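Local coordinates for protein Plm1 (Streptomyces sp. HK803, PDB 4HXY) that acts as the NADPH-binding ketoreductase of the first polyketide synthase module of phoslactomycin biosynthesis, probably reducing a β-keto group of the growing chain, at residues 412-417 against 431-436. Residues are numbered along the deposited sequence; the frame is centred on the assembly and turned at random.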
loop_
_atom_site.group_PDB
_atom_site.type_symbol
_atom_site.label_atom_id
_atom_site.label_comp_id
_atom_site.label_asym_id
_atom_site.label_seq_id
_atom_site.Cartn_x
_atom_site.Cartn_y
_atom_site.Cartn_z
ATOM N N VAL A 412 15.132 10.450 0.234
ATOM C CA VAL A 412 15.884 9.331 0.796
ATOM C C VAL A 412 17.373 9.596 0.635
ATOM O O VAL A 412 17.821 9.963 -0.450
ATOM C CB VAL A 412 15.561 8.003 0.089
ATOM C CG1 VAL A 412 16.339 6.833 0.746
ATOM C CG2 VAL A 412 14.051 7.719 0.134
ATOM N N THR A 413 18.116 9.425 1.726
ATOM C CA THR A 413 19.573 9.440 1.680
ATOM C C THR A 413 20.012 7.975 1.824
ATOM O O THR A 413 20.017 7.417 2.926
ATOM C CB THR A 413 20.153 10.337 2.808
ATOM O OG1 THR A 413 19.676 11.688 2.640
ATOM C CG2 THR A 413 21.677 10.328 2.798
ATOM N N TRP A 414 20.342 7.364 0.694
ATOM C CA TRP A 414 20.537 5.929 0.593
ATOM C C TRP A 414 21.688 5.422 1.464
ATOM O O TRP A 414 21.602 4.321 1.988
ATOM C CB TRP A 414 20.708 5.498 -0.873
ATOM C CG TRP A 414 19.441 5.710 -1.614
ATOM C CD1 TRP A 414 19.156 6.725 -2.481
ATOM C CD2 TRP A 414 18.261 4.941 -1.486
ATOM N NE1 TRP A 414 17.854 6.620 -2.919
ATOM C CE2 TRP A 414 17.283 5.528 -2.316
ATOM C CE3 TRP A 414 17.927 3.808 -0.753
ATOM C CZ2 TRP A 414 16.010 4.991 -2.444
ATOM C CZ3 TRP A 414 16.660 3.285 -0.875
ATOM C CH2 TRP A 414 15.713 3.883 -1.698
ATOM N N SER A 415 22.741 6.233 1.636
ATOM C CA SER A 415 23.888 5.843 2.463
ATOM C C SER A 415 23.494 5.607 3.928
ATOM O O SER A 415 24.127 4.794 4.595
ATOM C CB SER A 415 24.994 6.918 2.396
ATOM O OG SER A 415 24.511 8.139 2.904
ATOM N N ARG A 416 22.482 6.321 4.423
ATOM C CA ARG A 416 21.934 6.085 5.761
ATOM C C ARG A 416 20.783 5.076 5.747
ATOM O O ARG A 416 20.648 4.250 6.655
ATOM C CB ARG A 416 21.385 7.366 6.389
ATOM C CG ARG A 416 22.364 8.482 6.664
ATOM C CD ARG A 416 21.590 9.709 7.188
ATOM N NE ARG A 416 22.466 10.821 7.561
ATOM C CZ ARG A 416 22.183 11.757 8.480
ATOM N NH1 ARG A 416 23.064 12.727 8.737
ATOM N NH2 ARG A 416 21.037 11.737 9.165
ATOM N N PHE A 417 19.925 5.166 4.744
ATOM C CA PHE A 417 18.727 4.320 4.724
ATOM C C PHE A 417 19.056 2.827 4.610
ATOM O O PHE A 417 18.494 2.011 5.336
ATOM C CB PHE A 417 17.824 4.739 3.553
ATOM C CG PHE A 417 16.597 3.892 3.398
ATOM C CD1 PHE A 417 15.429 4.223 4.049
ATOM C CD2 PHE A 417 16.616 2.755 2.603
ATOM C CE1 PHE A 417 14.298 3.427 3.914
ATOM C CE2 PHE A 417 15.493 1.958 2.488
ATOM C CZ PHE A 417 14.336 2.311 3.130
ATOM N N GLY A 431 18.692 -3.243 -4.787
ATOM C CA GLY A 431 19.948 -3.477 -5.517
ATOM C C GLY A 431 20.513 -2.294 -6.297
ATOM O O GLY A 431 21.729 -2.096 -6.353
ATOM N N SER A 432 19.634 -1.473 -6.874
ATOM C CA SER A 432 20.064 -0.360 -7.716
ATOM C C SER A 432 20.678 0.809 -6.919
ATOM O O SER A 432 21.270 1.720 -7.502
ATOM C CB SER A 432 18.898 0.137 -8.563
ATOM O OG SER A 432 17.914 0.782 -7.771
ATOM N N PHE A 433 20.556 0.757 -5.596
ATOM C CA PHE A 433 21.131 1.760 -4.691
ATOM C C PHE A 433 22.371 1.253 -3.942
ATOM O O PHE A 433 22.952 1.974 -3.129
ATOM C CB PHE A 433 20.051 2.267 -3.718
ATOM C CG PHE A 433 18.855 2.825 -4.428
ATOM C CD1 PHE A 433 18.891 4.107 -4.977
ATOM C CD2 PHE A 433 17.730 2.054 -4.618
ATOM C CE1 PHE A 433 17.809 4.605 -5.681
ATOM C CE2 PHE A 433 16.648 2.537 -5.322
ATOM C CZ PHE A 433 16.677 3.816 -5.843
ATOM N N GLU A 434 22.781 0.024 -4.231
ATOM C CA GLU A 434 23.961 -0.561 -3.600
ATOM C C GLU A 434 25.242 0.008 -4.207
ATOM O O GLU A 434 25.220 0.690 -5.243
ATOM C CB GLU A 434 23.963 -2.074 -3.751
ATOM C CG GLU A 434 22.850 -2.784 -2.992
ATOM C CD GLU A 434 22.861 -4.291 -3.201
ATOM O OE1 GLU A 434 23.861 -4.816 -3.750
ATOM O OE2 GLU A 434 21.875 -4.958 -2.819
ATOM N N GLU A 435 26.355 -0.306 -3.548
ATOM C CA GLU A 435 27.681 0.132 -3.973
ATOM C C GLU A 435 27.949 -0.304 -5.414
ATOM O O GLU A 435 27.869 -1.495 -5.739
ATOM C CB GLU A 435 28.758 -0.449 -3.053
ATOM C CG GLU A 435 30.140 0.208 -3.214
ATOM C CD GLU A 435 31.324 -0.725 -2.900
ATOM O OE1 GLU A 435 32.469 -0.332 -3.218
ATOM O OE2 GLU A 435 31.125 -1.832 -2.343
ATOM N N LYS A 436 28.256 0.676 -6.258
ATOM C CA LYS A 436 28.593 0.458 -7.681
ATOM C C LYS A 436 27.437 -0.014 -8.578
ATOM O O LYS A 436 27.672 -0.395 -9.731
ATOM C CB LYS A 436 29.799 -0.478 -7.837
ATOM C CG LYS A 436 31.105 0.089 -7.286
ATOM C CD LYS A 436 31.511 1.426 -7.936
ATOM C CE LYS A 436 31.671 1.315 -9.462
ATOM N NZ LYS A 436 32.286 2.516 -10.069
#
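Phe433 lays its ring against one face of the Trp414 indole, while the opposite face is covered by Val412 CG1, 3.4 Å above the plane. The indole is thus sandwiched between an aromatic and an aliphatic partner, a role suited to its broad, flat, polarisable surface. The flat phenyl ring of Phe433 can lie nearly parallel to it: the planes stand 14° apart in a face-to-face stack, with the six-membered ring of Trp414 centred 3.8 Å from that of Phe433. Phe433 CD1 lies 3.4 Å from Trp414 NE1, and the CB of Phe433 adds an off-centre CH-pi contact with the five-membered ring. Over the far face of Phe433, toward the rim, sits Ser432 OG, small enough to fit there and weakly hydrogen-bonded to Leu173 O. In both aromatics CG is anti to the carbonyl carbon (chi1 -67° in Trp414, -56° in Phe433), which swings each ring into the gap between the backbones. Phe430 also meets the indole. An alanine at Trp414 would remove the indole and probably leave Phe433 without its stacking partner and freer to turn. This surface aromatic stack joins the 3-10 turn at 431-433 to the first residue of helix 414-421, which follows strand 408-412 of the Rossmann-fold ketoreductase.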